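Local coordinates for protein mitochondrial enolase superfamily member 1 (Homo sapiens, PDB 4A35) that catalyses the magnesium-dependent dehydration of L-fuconate to 2-keto-3-deoxy-L-fuconate, a step in the breakdown of L-fucose, at residues Trp275-Thr280 with Phe325-Ser330; Ala252-Asp257 with Gly305-Asn310. All blocks are in the same frame, centred on the assembly; numbering follows the deposited sequence.

Interaction 1: residues Trp275-Thr280 with Phe325-Ser330; sequences WIEEPT and FLQIDS. With MG (magnesium ion), chain B.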
ATOM      1  N   TRP A 275      -2.596  22.717 -14.000  1.00 20.99           N
ATOM      2  CA  TRP A 275      -2.981  21.798 -12.975  1.00 20.12           C
ATOM      3  C   TRP A 275      -2.095  21.916 -11.747  1.00 21.02           C
ATOM      4  O   TRP A 275      -0.951  22.454 -11.807  1.00 17.29           O
ATOM      5  CB  TRP A 275      -2.972  20.327 -13.475  1.00 18.63           C
ATOM      6  CG  TRP A 275      -1.642  19.654 -13.720  1.00 18.54           C
ATOM      7  CD1 TRP A 275      -0.675  19.359 -12.794  1.00 21.23           C
ATOM      8  CD2 TRP A 275      -1.282  18.938 -14.914  1.00 18.21           C
ATOM      9  NE1 TRP A 275       0.336  18.608 -13.382  1.00 19.55           N
ATOM     10  CE2 TRP A 275      -0.020  18.318 -14.673  1.00 21.14           C
ATOM     11  CE3 TRP A 275      -1.898  18.780 -16.184  1.00 19.97           C
ATOM     12  CZ2 TRP A 275       0.623  17.526 -15.640  1.00 19.28           C
ATOM     13  CZ3 TRP A 275      -1.247  18.017 -17.146  1.00 21.77           C
ATOM     14  CH2 TRP A 275      -0.017  17.374 -16.863  1.00 21.50           C
ATOM     15  N   ILE A 276      -2.643  21.424 -10.640  1.00 17.17           N
ATOM     16  CA  ILE A 276      -1.906  21.184  -9.388  1.00 15.14           C
ATOM     17  C   ILE A 276      -1.854  19.664  -9.227  1.00 18.53           C
ATOM     18  O   ILE A 276      -2.909  18.987  -9.170  1.00 17.19           O
ATOM     19  CB  ILE A 276      -2.422  21.919  -8.096  1.00 17.93           C
ATOM     20  CG1 ILE A 276      -1.535  21.429  -6.889  1.00 17.98           C
ATOM     21  CG2 ILE A 276      -3.913  21.598  -7.784  1.00 14.73           C
ATOM     22  CD1 ILE A 276       0.022  21.927  -6.926  1.00 17.39           C
ATOM     23  N   GLU A 277      -0.630  19.140  -9.199  1.00 16.31           N
ATOM     24  CA  GLU A 277      -0.407  17.709  -9.126  1.00 17.17           C
ATOM     25  C   GLU A 277      -0.144  17.279  -7.654  1.00 19.84           C
ATOM     26  O   GLU A 277       0.604  17.947  -6.924  1.00 19.34           O
ATOM     27  CB  GLU A 277       0.765  17.360 -10.048  1.00 18.05           C
ATOM     28  CG  GLU A 277       1.200  15.893 -10.019  1.00 20.11           C
ATOM     29  CD  GLU A 277       2.278  15.647 -11.072  1.00 24.19           C
ATOM     30  OE1 GLU A 277       2.277  16.398 -12.075  1.00 21.61           O
ATOM     31  OE2 GLU A 277       3.029  14.644 -10.967  1.00 22.68           O
ATOM     32  N   GLU A 278      -0.711  16.101  -7.262  1.00 15.28           N
ATOM     33  CA  GLU A 278      -0.599  15.519  -5.934  1.00 16.04           C
ATOM     34  C   GLU A 278      -0.737  16.575  -4.813  1.00 20.75           C
ATOM     35  O   GLU A 278       0.176  16.728  -3.987  1.00 18.90           O
ATOM     36  CB  GLU A 278       0.718  14.746  -5.790  1.00 18.38           C
ATOM     37  CG  GLU A 278       0.761  13.493  -6.639  1.00 18.69           C
ATOM     38  CD  GLU A 278       1.668  12.489  -5.968  1.00 20.16           C
ATOM     39  OE1 GLU A 278       2.902  12.738  -5.942  1.00 22.39           O
ATOM     40  OE2 GLU A 278       1.151  11.470  -5.457  1.00 19.96           O
ATOM     41  N   PRO A 279      -1.846  17.352  -4.770  1.00 20.03           N
ATOM     42  CA  PRO A 279      -1.982  18.347  -3.679  1.00 19.38           C
ATOM     43  C   PRO A 279      -1.991  17.699  -2.286  1.00 21.21           C
ATOM     44  O   PRO A 279      -1.620  18.348  -1.316  1.00 21.39           O
ATOM     45  CB  PRO A 279      -3.313  19.038  -3.996  1.00 20.26           C
ATOM     46  CG  PRO A 279      -4.129  17.967  -4.767  1.00 22.90           C
ATOM     47  CD  PRO A 279      -3.034  17.365  -5.657  1.00 20.73           C
ATOM     48  N   THR A 280      -2.398  16.408  -2.167  1.00 17.99           N
ATOM     49  CA  THR A 280      -2.434  15.780  -0.847  1.00 17.81           C
ATOM     50  C   THR A 280      -2.043  14.301  -0.997  1.00 20.38           C
ATOM     51  O   THR A 280      -1.549  13.897  -2.085  1.00 19.66           O
ATOM     52  CB  THR A 280      -3.818  15.998  -0.173  1.00 17.50           C
ATOM     53  OG1 THR A 280      -3.691  15.670   1.194  1.00 19.25           O
ATOM     54  CG2 THR A 280      -4.982  15.165  -0.831  1.00 18.20           C
ATOM     55  N   PHE A 325      -6.879  15.335 -14.585  1.00 16.99           N
ATOM     56  CA  PHE A 325      -5.792  14.695 -15.359  1.00 15.37           C
ATOM     57  C   PHE A 325      -5.308  13.505 -14.575  1.00 19.12           C
ATOM     58  O   PHE A 325      -5.002  13.623 -13.370  1.00 17.02           O
ATOM     59  CB  PHE A 325      -4.618  15.662 -15.579  1.00 16.01           C
ATOM     60  CG  PHE A 325      -5.034  17.001 -16.159  1.00 17.52           C
ATOM     61  CD1 PHE A 325      -5.397  18.062 -15.317  1.00 17.78           C
ATOM     62  CD2 PHE A 325      -4.978  17.228 -17.534  1.00 21.53           C
ATOM     63  CE1 PHE A 325      -5.700  19.331 -15.847  1.00 20.54           C
ATOM     64  CE2 PHE A 325      -5.298  18.490 -18.064  1.00 20.30           C
ATOM     65  CZ  PHE A 325      -5.665  19.531 -17.217  1.00 19.10           C
ATOM     66  N   LEU A 326      -5.326  12.352 -15.231  1.00 16.48           N
ATOM     67  CA  LEU A 326      -4.981  11.092 -14.539  1.00 13.90           C
ATOM     68  C   LEU A 326      -3.588  10.701 -14.915  1.00 17.43           C
ATOM     69  O   LEU A 326      -3.292  10.488 -16.083  1.00 16.99           O
ATOM     70  CB  LEU A 326      -6.042  10.026 -14.921  1.00 13.52           C
ATOM     71  CG  LEU A 326      -5.951   8.691 -14.139  1.00 16.68           C
ATOM     72  CD1 LEU A 326      -7.316   7.997 -14.114  1.00 16.50           C
ATOM     73  CD2 LEU A 326      -4.900   7.744 -14.799  1.00 14.61           C
ATOM     74  N   GLN A 327      -2.725  10.511 -13.899  1.00 14.95           N
ATOM     75  CA  GLN A 327      -1.320  10.240 -14.200  1.00 15.16           C
ATOM     76  C   GLN A 327      -0.946   8.791 -13.924  1.00 20.04           C
ATOM     77  O   GLN A 327      -0.586   8.452 -12.810  1.00 20.84           O
ATOM     78  CB  GLN A 327      -0.442  11.217 -13.394  1.00 17.96           C
ATOM     79  CG  GLN A 327      -0.899  12.664 -13.767  1.00 22.47           C
ATOM     80  CD  GLN A 327      -0.292  13.717 -12.959  1.00 30.12           C
ATOM     81  OE1 GLN A 327      -0.408  13.711 -11.727  1.00 21.85           O
ATOM     82  NE2 GLN A 327       0.339  14.663 -13.645  1.00 24.02           N
ATOM     83  N   ILE A 328      -0.937   7.978 -14.986  1.00 18.39           N
ATOM     84  CA  ILE A 328      -0.474   6.606 -14.859  1.00 17.22           C
ATOM     85  C   ILE A 328       1.043   6.573 -14.614  1.00 19.15           C
ATOM     86  O   ILE A 328       1.762   7.517 -14.936  1.00 17.95           O
ATOM     87  CB  ILE A 328      -0.830   5.752 -16.117  1.00 19.89           C
ATOM     88  CG1 ILE A 328      -0.124   6.258 -17.409  1.00 20.06           C
ATOM     89  CG2 ILE A 328      -2.386   5.480 -16.219  1.00 20.17           C
ATOM     90  CD1 ILE A 328      -0.217   5.258 -18.716  1.00 19.25           C
ATOM     91  N   ASP A 329       1.514   5.471 -14.020  1.00 17.81           N
ATOM     92  CA  ASP A 329       2.932   5.229 -13.863  1.00 16.75           C
ATOM     93  C   ASP A 329       3.196   3.768 -14.271  1.00 19.86           C
ATOM     94  O   ASP A 329       2.485   2.848 -13.840  1.00 19.28           O
ATOM     95  CB  ASP A 329       3.439   5.528 -12.458  1.00 16.28           C
ATOM     96  CG  ASP A 329       4.960   5.329 -12.454  1.00 18.46           C
ATOM     97  OD1 ASP A 329       5.681   6.282 -12.796  1.00 20.41           O
ATOM     98  OD2 ASP A 329       5.416   4.206 -12.143  1.00 19.48           O
ATOM     99  N   SER A 330       4.207   3.584 -15.129  1.00 16.73           N
ATOM    100  CA  SER A 330       4.598   2.305 -15.721  1.00 17.13           C
ATOM    101  C   SER A 330       5.142   1.308 -14.677  1.00 19.13           C
ATOM    102  O   SER A 330       5.139   0.117 -14.940  1.00 18.85           O
ATOM    103  CB  SER A 330       5.679   2.559 -16.792  1.00 20.18           C
ATOM    104  OG  SER A 330       6.868   3.150 -16.280  1.00 22.49           O
TER
HETATM  105 MG    MG B1445       4.706  14.351  -9.619  1.00 23.25          MG
HETATM  106  O   HOH W   1       3.879  14.426  -7.858  1.00 22.47           O
HETATM  107  O   HOH W   2       6.795  13.758  -8.564  1.00 39.24           O
HETATM  108  O   HOH W   3       6.065  14.190 -11.026  1.00 29.17           O
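Trp275 and Phe325 open two parallel strands of the enolase-superfamily barrel that are not neighbours in the sheet; their CA atoms, 8.0 Å apart, are the nearest across the contact, and side chains bridge the gap. Trp275 CE3 sits over the centre of one face of the Phe325 ring, 3.6 Å from Phe325 CG, and the ring planes meet obliquely, at 49°. An alanine in place of Phe325 would probably leave the CB and CE3 side of the indole without its aromatic partner and the indole free to shift.

The carboxylate of Glu277 divides its work. Glu277 CG lies anti to the backbone N (chi1 176°) and the chain runs on extended, carrying Glu277 OE2 to the magnesium ion at 2.2 Å, while OE1 gathers donors. Trp275 NE1 donates to the anti lone pair of Glu277 OE1 at 3.2 Å; Gln327 NE2 comes from above the carboxylate plane, 3.0 Å from Glu277 OE1, with an N-H...O angle of 155°. Lys221 adds a salt bridge to the same oxygen. Three donors and the metal thus grip the two oxygens, which should hold the buried carboxylate against rotation. Asp251 and Glu306 supply the other protein ligands of the metal.

Strand 301-304 runs between the two strands in the parallel sheet, its Ala303 touching both Trp275 and Gln327, while helix 335-348 packs against Leu326 and Ile328.

Interaction 2: residues Ala252-Asp257 with Gly305-Asn310; sequences ANQRWD and GEQCHN. With MG (magnesium ion), chain B.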
ATOM      1  N   ALA A 252       2.896  19.469  -5.998  1.00 17.46           N
ATOM      2  CA  ALA A 252       3.111  19.600  -4.552  1.00 16.12           C
ATOM      3  C   ALA A 252       3.620  18.307  -3.924  1.00 18.59           C
ATOM      4  O   ALA A 252       3.872  18.335  -2.713  1.00 18.54           O
ATOM      5  CB  ALA A 252       1.824  20.035  -3.859  1.00 18.12           C
ATOM      6  N   ASN A 253       3.717  17.179  -4.699  1.00 15.58           N
ATOM      7  CA  ASN A 253       4.241  15.897  -4.128  1.00 14.97           C
ATOM      8  C   ASN A 253       3.647  15.563  -2.730  1.00 18.61           C
ATOM      9  O   ASN A 253       4.386  15.161  -1.778  1.00 16.93           O
ATOM     10  CB  ASN A 253       5.795  15.957  -4.023  1.00 18.54           C
ATOM     11  CG  ASN A 253       6.438  15.916  -5.389  1.00 24.99           C
ATOM     12  OD1 ASN A 253       6.751  16.959  -5.958  1.00 20.09           O
ATOM     13  ND2 ASN A 253       6.461  14.743  -6.015  1.00 26.96           N
ATOM     14  N   GLN A 254       2.275  15.687  -2.615  1.00 15.49           N
ATOM     15  CA  GLN A 254       1.492  15.226  -1.450  1.00 15.10           C
ATOM     16  C   GLN A 254       1.695  16.047  -0.183  1.00 19.26           C
ATOM     17  O   GLN A 254       1.307  15.595   0.882  1.00 17.76           O
ATOM     18  CB  GLN A 254       1.830  13.720  -1.117  1.00 13.75           C
ATOM     19  CG  GLN A 254       1.892  12.824  -2.363  1.00 18.34           C
ATOM     20  CD  GLN A 254       2.660  11.525  -2.132  1.00 20.02           C
ATOM     21  OE1 GLN A 254       3.242  11.285  -1.062  1.00 17.95           O
ATOM     22  NE2 GLN A 254       2.733  10.680  -3.164  1.00 21.31           N
ATOM     23  N   ARG A 255       2.296  17.251  -0.264  1.00 17.03           N
ATOM     24  CA  ARG A 255       2.649  17.964   0.943  1.00 17.68           C
ATOM     25  C   ARG A 255       1.503  18.387   1.849  1.00 20.72           C
ATOM     26  O   ARG A 255       1.712  18.487   3.062  1.00 18.04           O
ATOM     27  CB  ARG A 255       3.475  19.246   0.603  1.00 16.42           C
ATOM     28  CG  ARG A 255       4.891  18.843   0.144  1.00 17.59           C
ATOM     29  CD  ARG A 255       5.724  18.348   1.352  1.00 21.04           C
ATOM     30  NE  ARG A 255       5.981  19.444   2.289  1.00 27.03           N
ATOM     31  CZ  ARG A 255       6.767  19.359   3.358  1.00 31.83           C
ATOM     32  NH1 ARG A 255       7.369  18.212   3.662  1.00 29.07           N
ATOM     33  NH2 ARG A 255       6.953  20.422   4.142  1.00 30.91           N
ATOM     34  N   TRP A 256       0.344  18.701   1.266  1.00 19.61           N
ATOM     35  CA  TRP A 256      -0.678  19.411   2.017  1.00 19.37           C
ATOM     36  C   TRP A 256      -1.828  18.605   2.550  1.00 20.46           C
ATOM     37  O   TRP A 256      -2.138  17.529   2.021  1.00 20.35           O
ATOM     38  CB  TRP A 256      -1.259  20.533   1.097  1.00 17.57           C
ATOM     39  CG  TRP A 256      -0.236  21.461   0.470  1.00 19.07           C
ATOM     40  CD1 TRP A 256       0.801  22.095   1.101  1.00 22.22           C
ATOM     41  CD2 TRP A 256      -0.217  21.928  -0.899  1.00 18.55           C
ATOM     42  NE1 TRP A 256       1.496  22.889   0.196  1.00 21.29           N
ATOM     43  CE2 TRP A 256       0.844  22.862  -1.014  1.00 22.99           C
ATOM     44  CE3 TRP A 256      -1.015  21.671  -2.034  1.00 19.37           C
ATOM     45  CZ2 TRP A 256       1.155  23.498  -2.233  1.00 22.68           C
ATOM     46  CZ3 TRP A 256      -0.783  22.392  -3.202  1.00 20.22           C
ATOM     47  CH2 TRP A 256       0.322  23.259  -3.312  1.00 20.91           C
ATOM     48  N   ASP A 257      -2.438  19.117   3.658  1.00 16.55           N
ATOM     49  CA  ASP A 257      -3.728  18.662   4.138  1.00 17.08           C
ATOM     50  C   ASP A 257      -4.772  19.316   3.207  1.00 22.29           C
ATOM     51  O   ASP A 257      -4.421  20.211   2.419  1.00 21.84           O
ATOM     52  CB  ASP A 257      -3.948  18.989   5.636  1.00 19.58           C
ATOM     53  CG  ASP A 257      -3.109  18.095   6.557  1.00 24.05           C
ATOM     54  OD1 ASP A 257      -2.318  17.258   6.038  1.00 20.57           O
ATOM     55  OD2 ASP A 257      -3.252  18.217   7.776  1.00 30.26           O
ATOM     56  N   GLY A 305      -1.747  10.593  -9.407  1.00 17.83           N
ATOM     57  CA  GLY A 305      -1.619   9.212  -9.824  1.00 17.64           C
ATOM     58  C   GLY A 305      -0.259   8.560  -9.783  1.00 19.58           C
ATOM     59  O   GLY A 305      -0.211   7.332  -9.771  1.00 18.97           O
ATOM     60  N   GLU A 306       0.841   9.332  -9.845  1.00 18.34           N
ATOM     61  CA  GLU A 306       2.151   8.681  -9.896  1.00 19.51           C
ATOM     62  C   GLU A 306       2.419   7.692  -8.723  1.00 21.62           C
ATOM     63  O   GLU A 306       3.158   6.744  -8.957  1.00 21.40           O
ATOM     64  CB  GLU A 306       3.291   9.706  -9.936  1.00 20.52           C
ATOM     65  CG  GLU A 306       3.568  10.370  -8.614  1.00 24.59           C
ATOM     66  CD  GLU A 306       4.606  11.446  -8.771  1.00 31.93           C
ATOM     67  OE1 GLU A 306       4.401  12.310  -9.648  1.00 27.60           O
ATOM     68  OE2 GLU A 306       5.638  11.400  -8.070  1.00 29.18           O
ATOM     69  N   GLN A 307       1.838   7.915  -7.473  1.00 16.82           N
ATOM     70  CA  GLN A 307       2.053   7.002  -6.362  1.00 18.35           C
ATOM     71  C   GLN A 307       0.759   6.259  -6.029  1.00 21.39           C
ATOM     72  O   GLN A 307       0.686   5.583  -4.996  1.00 22.41           O
ATOM     73  CB  GLN A 307       2.601   7.749  -5.113  1.00 19.49           C
ATOM     74  CG  GLN A 307       4.072   8.184  -5.316  1.00 23.32           C
ATOM     75  CD  GLN A 307       4.906   8.117  -4.048  1.00 36.66           C
ATOM     76  OE1 GLN A 307       5.396   9.139  -3.537  1.00 42.11           O
ATOM     77  NE2 GLN A 307       5.218   6.912  -3.588  1.00 31.43           N
ATOM     78  N   CYS A 308      -0.292   6.428  -6.892  1.00 16.09           N
ATOM     79  CA  CYS A 308      -1.553   5.736  -6.745  0.50 16.19           C
ATOM     80  C   CYS A 308      -1.286   4.225  -6.869  1.00 19.17           C
ATOM     81  O   CYS A 308      -0.822   3.791  -7.932  1.00 17.16           O
ATOM     82  CB  CYS A 308      -2.508   6.216  -7.814  0.50 17.07           C
ATOM     83  SG  CYS A 308      -4.049   5.336  -7.775  0.50 20.65           S
ATOM     84  N   HIS A 309      -1.438   3.475  -5.807  1.00 16.25           N
ATOM     85  CA  HIS A 309      -0.948   2.085  -5.764  1.00 15.02           C
ATOM     86  C   HIS A 309      -1.600   1.007  -6.648  1.00 16.43           C
ATOM     87  O   HIS A 309      -0.915   0.019  -6.973  1.00 18.09           O
ATOM     88  CB  HIS A 309      -0.767   1.590  -4.304  1.00 14.82           C
ATOM     89  CG  HIS A 309      -2.010   1.605  -3.466  1.00 17.21           C
ATOM     90  ND1 HIS A 309      -2.906   0.558  -3.511  1.00 20.83           N
ATOM     91  CD2 HIS A 309      -2.477   2.546  -2.616  1.00 19.58           C
ATOM     92  CE1 HIS A 309      -3.875   0.866  -2.666  1.00 19.37           C
ATOM     93  NE2 HIS A 309      -3.688   2.060  -2.129  1.00 21.39           N
ATOM     94  N   ASN A 310      -2.887   1.134  -7.023  1.00 16.84           N
ATOM     95  CA  ASN A 310      -3.480   0.098  -7.878  1.00 17.29           C
ATOM     96  C   ASN A 310      -4.718   0.679  -8.549  1.00 18.21           C
ATOM     97  O   ASN A 310      -5.082   1.846  -8.303  1.00 16.67           O
ATOM     98  CB  ASN A 310      -3.747  -1.231  -7.115  1.00 19.55           C
ATOM     99  CG  ASN A 310      -4.771  -1.152  -5.996  1.00 20.40           C
ATOM    100  OD1 ASN A 310      -5.713  -0.345  -6.052  1.00 15.34           O
ATOM    101  ND2 ASN A 310      -4.550  -1.925  -4.927  1.00 16.71           N
TER
HETATM  102 MG    MG B1445       4.706  14.351  -9.619  1.00 23.25          MG
HETATM  103  O   HOH W   4       5.288  11.829  -5.182  1.00 23.04           O
HETATM  104  O   HOH W   2       6.795  13.758  -8.564  1.00 39.24           O
HETATM  105  O   HOH W   1       3.879  14.426  -7.858  1.00 22.47           O
HETATM  106  O   HOH W   3       6.065  14.190 -11.026  1.00 29.17           O
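Glu306 and Gln307 face Asn253 and Gln254 across the magnesium site, where two loops at the C-terminal ends of barrel strands meet, the usual place for an active site in a TIM-barrel enzyme. Gly305 starts a type I turn, closed by Cys308 N on Gly305 O at 3.0 Å. Glu306 follows with CG between its backbone N and carbonyl carbon (chi1 75°), and its extended chain delivers Glu306 OE1 to the metal at 2.1 Å. Its other oxygen, OE2, works through water: water 2, itself a magnesium ligand, donates to Glu306 OE2 at 2.7 Å and accepts from Asn253 ND2 at 2.8 Å. Asn253, probably a substrate-binding residue, is thus linked to the metal through one water, its amide plane 77° from the Glu306 carboxylate.

Gln307 OE1 takes the direct hydrogen bond between the loops, from Gln254 NE2, while Trp104 of the second subunit packs on both Glu306 and Gln307. Further on, Asn310 caps the helix that follows, its OD1 accepting from Val312 N. The Gln254 amide also gives NE2 to Glu278 and takes a bond from Arg103 of the second subunit at OE1; its NE2 meets Gln307 OE1 at 3.1 Å from above the carbonyl plane, 57° out of it, in a bent bond (N-H...O 137°).

From the N terminus the order is 252-257, 275-280, 305-310, 325-330, so the two contacts cross instead of nesting: interaction 2 closes a loop of 47 intervening residues, and interaction 1, starting inside it, closes one of 44 and ends beyond it. Each skips a strand, 275-277 in interaction 2 and 301-304 in interaction 1, and together they tie the ends of four successive strands, 247-251 to 325-326, around one magnesium ion and its three waters. They also touch directly, since Glu278 O lies 2.7 Å from Gln254 N and Thr280 OG1 2.6 Å from Trp256 O, both probable hydrogen bonds that join the loops after strands 247-251 and 275-277.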